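Local atomic coordinates of divalent-cation tolerance protein CutA (Thermotoga maritima, PDB entry 1VHF), a protein that is probably involved in resistance toward heavy metals and belongs to the trimeric CutA family, which is linked to copper binding. Residues Val6-Pro11 against Glu69-Leu74; Lys26-Cys31 against Glu61-Glu66. All coordinates share one frame; numbering follows the deposited sequence. Where two conformers were deposited one is given.

Contact 1 (Val6-Pro11 against Glu69-Leu74); sequences VYSTFP and EELRKL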
loop_
_atom_site.group_PDB
_atom_site.type_symbol
_atom_site.label_atom_id
_atom_site.label_comp_id
_atom_site.label_asym_id
_atom_site.label_seq_id
_atom_site.Cartn_x
_atom_site.Cartn_y
_atom_site.Cartn_z
ATOM N N VAL A 6 1.064 -5.137 0.586
ATOM C CA VAL A 6 1.534 -4.357 -0.567
ATOM C C VAL A 6 1.955 -2.985 -0.001
ATOM O O VAL A 6 1.203 -2.308 0.699
ATOM C CB VAL A 6 0.438 -4.194 -1.623
ATOM C CG1 VAL A 6 0.929 -3.291 -2.743
ATOM C CG2 VAL A 6 0.009 -5.544 -2.184
ATOM N N TYR A 7 3.200 -2.624 -0.279
ATOM C CA TYR A 7 3.807 -1.386 0.190
ATOM C C TYR A 7 3.916 -0.348 -0.925
ATOM O O TYR A 7 4.176 -0.668 -2.075
ATOM C CB TYR A 7 5.252 -1.697 0.648
ATOM C CG TYR A 7 6.067 -0.596 1.314
ATOM C CD1 TYR A 7 6.811 0.292 0.576
ATOM C CD2 TYR A 7 6.125 -0.505 2.696
ATOM C CE1 TYR A 7 7.616 1.253 1.163
ATOM C CE2 TYR A 7 6.895 0.499 3.311
ATOM C CZ TYR A 7 7.645 1.343 2.540
ATOM O OH TYR A 7 8.430 2.279 3.183
ATOM N N SER A 8 3.671 0.898 -0.547
ATOM C CA SER A 8 3.876 2.009 -1.493
ATOM C C SER A 8 4.191 3.242 -0.662
ATOM O O SER A 8 4.032 3.284 0.558
ATOM C CB SER A 8 2.641 2.223 -2.358
ATOM O OG SER A 8 2.917 3.188 -3.377
ATOM N N THR A 9 4.653 4.290 -1.353
ATOM C CA THR A 9 4.934 5.572 -0.718
ATOM C C THR A 9 4.168 6.661 -1.469
ATOM O O THR A 9 3.778 6.516 -2.642
ATOM C CB THR A 9 6.378 5.966 -0.572
ATOM O OG1 THR A 9 6.946 6.297 -1.855
ATOM C CG2 THR A 9 7.179 4.866 0.104
ATOM N N PHE A 10 3.871 7.730 -0.716
ATOM C CA PHE A 10 3.044 8.850 -1.167
ATOM C C PHE A 10 3.638 10.176 -0.766
ATOM O O PHE A 10 4.424 10.261 0.174
ATOM C CB PHE A 10 1.648 8.722 -0.454
ATOM C CG PHE A 10 1.004 7.399 -0.812
ATOM C CD1 PHE A 10 1.183 6.306 0.041
ATOM C CD2 PHE A 10 0.234 7.252 -1.949
ATOM C CE1 PHE A 10 0.667 5.066 -0.294
ATOM C CE2 PHE A 10 -0.295 6.003 -2.268
ATOM C CZ PHE A 10 -0.102 4.909 -1.429
ATOM N N PRO A 11 3.297 11.247 -1.481
ATOM C CA PRO A 11 3.893 12.537 -1.181
ATOM C C PRO A 11 3.483 13.169 0.106
ATOM O O PRO A 11 4.227 14.073 0.565
ATOM C CB PRO A 11 3.438 13.420 -2.355
ATOM C CG PRO A 11 2.195 12.770 -2.852
ATOM C CD PRO A 11 2.411 11.285 -2.647
ATOM N N GLU A 69 -3.588 -2.700 -9.874
ATOM C CA GLU A 69 -4.174 -1.871 -10.929
ATOM C C GLU A 69 -4.805 -0.618 -10.383
ATOM O O GLU A 69 -4.509 0.507 -10.836
ATOM C CB GLU A 69 -5.230 -2.716 -11.681
ATOM C CG GLU A 69 -4.663 -3.929 -12.400
ATOM C CD GLU A 69 -5.697 -4.674 -13.221
ATOM O OE1 GLU A 69 -6.391 -5.563 -12.685
ATOM O OE2 GLU A 69 -5.834 -4.373 -14.428
ATOM N N GLU A 70 -5.587 -0.716 -9.316
ATOM C CA GLU A 70 -6.235 0.445 -8.738
ATOM C C GLU A 70 -5.229 1.384 -8.116
ATOM O O GLU A 70 -5.341 2.610 -8.200
ATOM C CB GLU A 70 -7.355 0.091 -7.757
ATOM C CG GLU A 70 -8.199 1.257 -7.324
ATOM C CD GLU A 70 -8.965 2.038 -8.367
ATOM O OE1 GLU A 70 -9.211 1.531 -9.474
ATOM O OE2 GLU A 70 -9.365 3.197 -8.080
ATOM N N LEU A 71 -4.291 0.817 -7.313
ATOM C CA LEU A 71 -3.287 1.681 -6.685
ATOM C C LEU A 71 -2.459 2.412 -7.721
ATOM O O LEU A 71 -2.248 3.624 -7.520
ATOM C CB LEU A 71 -2.444 0.769 -5.773
ATOM C CG LEU A 71 -1.309 1.481 -5.033
ATOM C CD1 LEU A 71 -1.820 2.619 -4.164
ATOM C CD2 LEU A 71 -0.552 0.476 -4.174
ATOM N N ARG A 72 -2.073 1.791 -8.828
ATOM C CA ARG A 72 -1.296 2.488 -9.870
ATOM C C ARG A 72 -2.141 3.633 -10.449
ATOM O O ARG A 72 -1.673 4.763 -10.621
ATOM C CB ARG A 72 -0.945 1.536 -11.007
ATOM C CG ARG A 72 -0.221 2.259 -12.185
ATOM C CD ARG A 72 1.221 2.402 -11.775
ATOM N NE ARG A 72 2.131 3.069 -12.657
ATOM C CZ ARG A 72 2.664 2.694 -13.800
ATOM N NH1 ARG A 72 2.362 1.517 -14.347
ATOM N NH2 ARG A 72 3.606 3.455 -14.366
ATOM N N LYS A 73 -3.431 3.374 -10.647
ATOM C CA LYS A 73 -4.331 4.373 -11.205
ATOM C C LYS A 73 -4.700 5.500 -10.306
ATOM O O LYS A 73 -5.122 6.586 -10.789
ATOM C CB LYS A 73 -5.577 3.658 -11.787
ATOM C CG LYS A 73 -5.169 3.002 -13.107
ATOM C CD LYS A 73 -6.283 2.149 -13.716
ATOM C CE LYS A 73 -5.718 1.454 -14.940
ATOM N NZ LYS A 73 -6.625 0.488 -15.602
ATOM N N LEU A 74 -4.628 5.347 -8.986
ATOM C CA LEU A 74 -4.904 6.409 -8.042
ATOM C C LEU A 74 -3.618 7.146 -7.614
ATOM O O LEU A 74 -3.686 8.189 -6.979
ATOM C CB LEU A 74 -5.540 5.818 -6.759
ATOM C CG LEU A 74 -6.938 5.207 -6.922
ATOM C CD1 LEU A 74 -7.354 4.451 -5.668
ATOM C CD2 LEU A 74 -7.955 6.313 -7.229
#
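S8 and L71 bring the two backbones nearest, 8.9 Å from CA to CA, where the strand of V6-F10 faces the helical turns of E69-L74. The two short axes stay 11.2 Å apart at their closest approach and run almost exactly parallel, at 3°. No hydrogen bond joins the segments; side chains fill the gap, and on the helix L71 does all the touching. Its CG lies anti to the backbone N (chi1 179°), which carries the forked end toward the strand and divides the work between the two methyls. CD2 settles over the strand between two residues of the same face, 4.1 Å from S8 CB and 4.3 Å from V6 CG1.

This is the helix-on-sheet layer of a ferredoxin-like fold. Helix 64-74 is the crossover between strands 46-60 and 82-86, and strand 3-10 lies between those two in the sheet, antiparallel to both, hence its common direction with the helix.

The other methyl of L71 goes to F10. CD1 meets the ring at its edge, in plane, 4.0 Å from F10 CZ with F10 CE2 only slightly farther off. F10 gets there by turning: with chi1 at -59° its CG sits beside the backbone N, and the ring reaches back along the strand and toward the helix. H75, one residue past the helical segment, lays its own ring nearly parallel to this one, and I19 of helix 13-25 touches both F10 and L71. Although S8 offers only CB to L71, its hydroxyl is not idle in this buried layer: OG is hydrogen-bonded to A81 O and to H75 NE2.

Contact 2 (Lys26-Cys31 against Glu61-Glu66); sequences KRLIAC and EEKEKE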
loop_
_atom_site.group_PDB
_atom_site.type_symbol
_atom_site.label_atom_id
_atom_site.label_comp_id
_atom_site.label_asym_id
_atom_site.label_seq_id
_atom_site.Cartn_x
_atom_site.Cartn_y
_atom_site.Cartn_z
ATOM N N LYS A 26 -13.705 0.293 -2.083
ATOM C CA LYS A 26 -13.787 -0.676 -3.158
ATOM C C LYS A 26 -13.648 -2.098 -2.686
ATOM O O LYS A 26 -13.774 -3.054 -3.446
ATOM C CB LYS A 26 -12.755 -0.357 -4.251
ATOM C CG LYS A 26 -13.000 0.999 -4.926
ATOM C CD LYS A 26 -11.789 1.417 -5.750
ATOM C CE LYS A 26 -11.935 2.785 -6.390
ATOM N NZ LYS A 26 -12.701 2.688 -7.673
ATOM N N ARG A 27 -13.388 -2.313 -1.388
ATOM C CA ARG A 27 -13.232 -3.604 -0.744
ATOM C C ARG A 27 -12.102 -4.386 -1.376
ATOM O O ARG A 27 -12.080 -5.628 -1.403
ATOM C CB ARG A 27 -14.565 -4.368 -0.681
ATOM C CG ARG A 27 -15.640 -3.568 0.079
ATOM C CD ARG A 27 -16.799 -4.494 0.478
ATOM N NE ARG A 27 -17.927 -3.705 1.000
ATOM C CZ ARG A 27 -18.021 -3.181 2.209
ATOM N NH1 ARG A 27 -17.078 -3.331 3.113
ATOM N NH2 ARG A 27 -19.111 -2.469 2.533
ATOM N N LEU A 28 -11.030 -3.637 -1.726
ATOM C CA LEU A 28 -9.855 -4.234 -2.336
ATOM C C LEU A 28 -8.818 -4.625 -1.291
ATOM O O LEU A 28 -7.924 -5.422 -1.583
ATOM C CB LEU A 28 -9.198 -3.351 -3.389
ATOM C CG LEU A 28 -10.049 -3.151 -4.655
ATOM C CD1 LEU A 28 -9.360 -2.149 -5.566
ATOM C CD2 LEU A 28 -10.255 -4.460 -5.394
ATOM N N ILE A 29 -8.901 -3.992 -0.133
ATOM C CA ILE A 29 -8.007 -4.240 0.984
ATOM C C ILE A 29 -8.862 -4.357 2.254
ATOM O O ILE A 29 -9.993 -3.883 2.328
ATOM C CB ILE A 29 -6.971 -3.120 1.227
ATOM C CG1 ILE A 29 -7.647 -1.795 1.626
ATOM C CG2 ILE A 29 -6.092 -2.886 -0.010
ATOM C CD1 ILE A 29 -6.655 -0.692 1.975
ATOM N N ALA A 30 -8.286 -5.051 3.255
ATOM C CA ALA A 30 -8.948 -5.206 4.538
ATOM C C ALA A 30 -8.610 -4.039 5.464
ATOM O O ALA A 30 -9.362 -3.672 6.344
ATOM C CB ALA A 30 -8.512 -6.519 5.192
ATOM N N CYS A 31 -7.376 -3.497 5.295
ATOM C CA CYS A 31 -6.974 -2.369 6.116
ATOM C C CYS A 31 -5.637 -1.823 5.611
ATOM O O CYS A 31 -5.021 -2.467 4.761
ATOM C CB CYS A 31 -6.784 -2.827 7.563
ATOM S SG CYS A 31 -5.795 -4.293 7.764
ATOM N N GLU A 61 -4.114 -12.775 -1.489
ATOM C CA GLU A 61 -3.437 -12.965 -2.773
ATOM C C GLU A 61 -4.387 -12.807 -3.954
ATOM O O GLU A 61 -3.965 -12.333 -5.028
ATOM C CB GLU A 61 -2.863 -14.392 -2.813
ATOM C CG GLU A 61 -1.642 -14.621 -1.962
ATOM C CD GLU A 61 -1.268 -16.105 -2.073
ATOM O OE1 GLU A 61 -2.244 -16.891 -2.094
ATOM O OE2 GLU A 61 -0.076 -16.374 -2.260
ATOM N N GLU A 62 -5.640 -13.229 -3.819
ATOM C CA GLU A 62 -6.629 -13.145 -4.893
ATOM C C GLU A 62 -6.909 -11.729 -5.343
ATOM O O GLU A 62 -7.246 -11.512 -6.503
ATOM C CB GLU A 62 -7.932 -13.848 -4.503
ATOM N N LYS A 63 -6.741 -10.752 -4.447
ATOM C CA LYS A 63 -6.971 -9.365 -4.795
ATOM C C LYS A 63 -5.704 -8.653 -5.234
ATOM O O LYS A 63 -5.806 -7.466 -5.588
ATOM C CB LYS A 63 -7.548 -8.637 -3.554
ATOM C CG LYS A 63 -8.941 -9.143 -3.183
ATOM C CD LYS A 63 -9.972 -8.474 -4.109
ATOM C CE LYS A 63 -11.380 -8.751 -3.591
ATOM N NZ LYS A 63 -12.254 -9.256 -4.689
ATOM N N GLU A 64 -4.546 -9.277 -5.289
ATOM C CA GLU A 64 -3.315 -8.564 -5.615
ATOM C C GLU A 64 -3.317 -7.855 -6.968
ATOM O O GLU A 64 -2.883 -6.688 -7.046
ATOM C CB GLU A 64 -2.117 -9.539 -5.572
ATOM C CG GLU A 64 -0.751 -8.880 -5.623
ATOM C CD GLU A 64 0.419 -9.802 -5.712
ATOM O OE1 GLU A 64 0.273 -10.992 -6.071
ATOM O OE2 GLU A 64 1.582 -9.426 -5.399
ATOM N N LYS A 65 -3.736 -8.550 -8.012
ATOM C CA LYS A 65 -3.753 -7.947 -9.351
ATOM C C LYS A 65 -4.651 -6.721 -9.379
ATOM O O LYS A 65 -4.189 -5.664 -9.849
ATOM C CB LYS A 65 -4.263 -8.991 -10.358
ATOM N N GLU A 66 -5.872 -6.835 -8.865
ATOM C CA GLU A 66 -6.798 -5.712 -8.819
ATOM C C GLU A 66 -6.267 -4.562 -7.966
ATOM O O GLU A 66 -6.465 -3.391 -8.285
ATOM C CB GLU A 66 -8.163 -6.144 -8.289
ATOM C CG GLU A 66 -8.849 -7.207 -9.165
ATOM C CD GLU A 66 -10.046 -7.745 -8.374
ATOM O OE1 GLU A 66 -11.015 -6.964 -8.243
ATOM O OE2 GLU A 66 -9.946 -8.846 -7.818
#
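K63 is where the E61-E66 segment first meets the K26-C31 loop of this ferredoxin-like fold, just after helix 13-25 has ended in a Schellman motif with R27 at positive phi. The two chains are nearest here, 6.4 Å between the CA atoms of K63 and L28. K63 CB comes up against the carbonyl of L28, 3.8 Å from L28 O, an oxygen that is hydrogen-bonded to T59 OG1. Beyond CB the lysine chain bends, its chi2 of -80° turning it to run along the loop: CD passes 4.2 Å from L28 CD2, and CE stops 3.9 Å from R27 O, a contact through carbon rather than a bond.

One turn on, E66 lies across the same leucine, the two side chains at about a right angle. Its CB rests 3.9 Å from L28 CD2. E66 was modelled in two conformers, so the long ion pair from K63 NZ to E66 OE2 is doubtful. L28 CD2 therefore touches both the lysine's aliphatic chain and the base of the glutamate, while the other methyl, CD1, lies 4.2 Å from the backbone oxygen E66 O.

In the fold
From the N terminus the chain lays down strand 3-10, the first half of contact 1, then runs through helix 13-25 into the loop that begins contact 2. The hairpin of strands 31-43 and 46-60 follows, and its far end returns to E61-E66, closing contact 2 as the smaller loop. Helix 64-74 begins in E61-E66 and ends in E69-L74, which closes contact 1 around contact 2, so the two nest rather than cross. One helix therefore packs on the sheet late in its course and beside the end of helix 13-25 early on. E70 connects the two sites: its CB lies 3.7 Å from L28 CD1, and its OE2 forms a weak, long ion pair with K26 NZ.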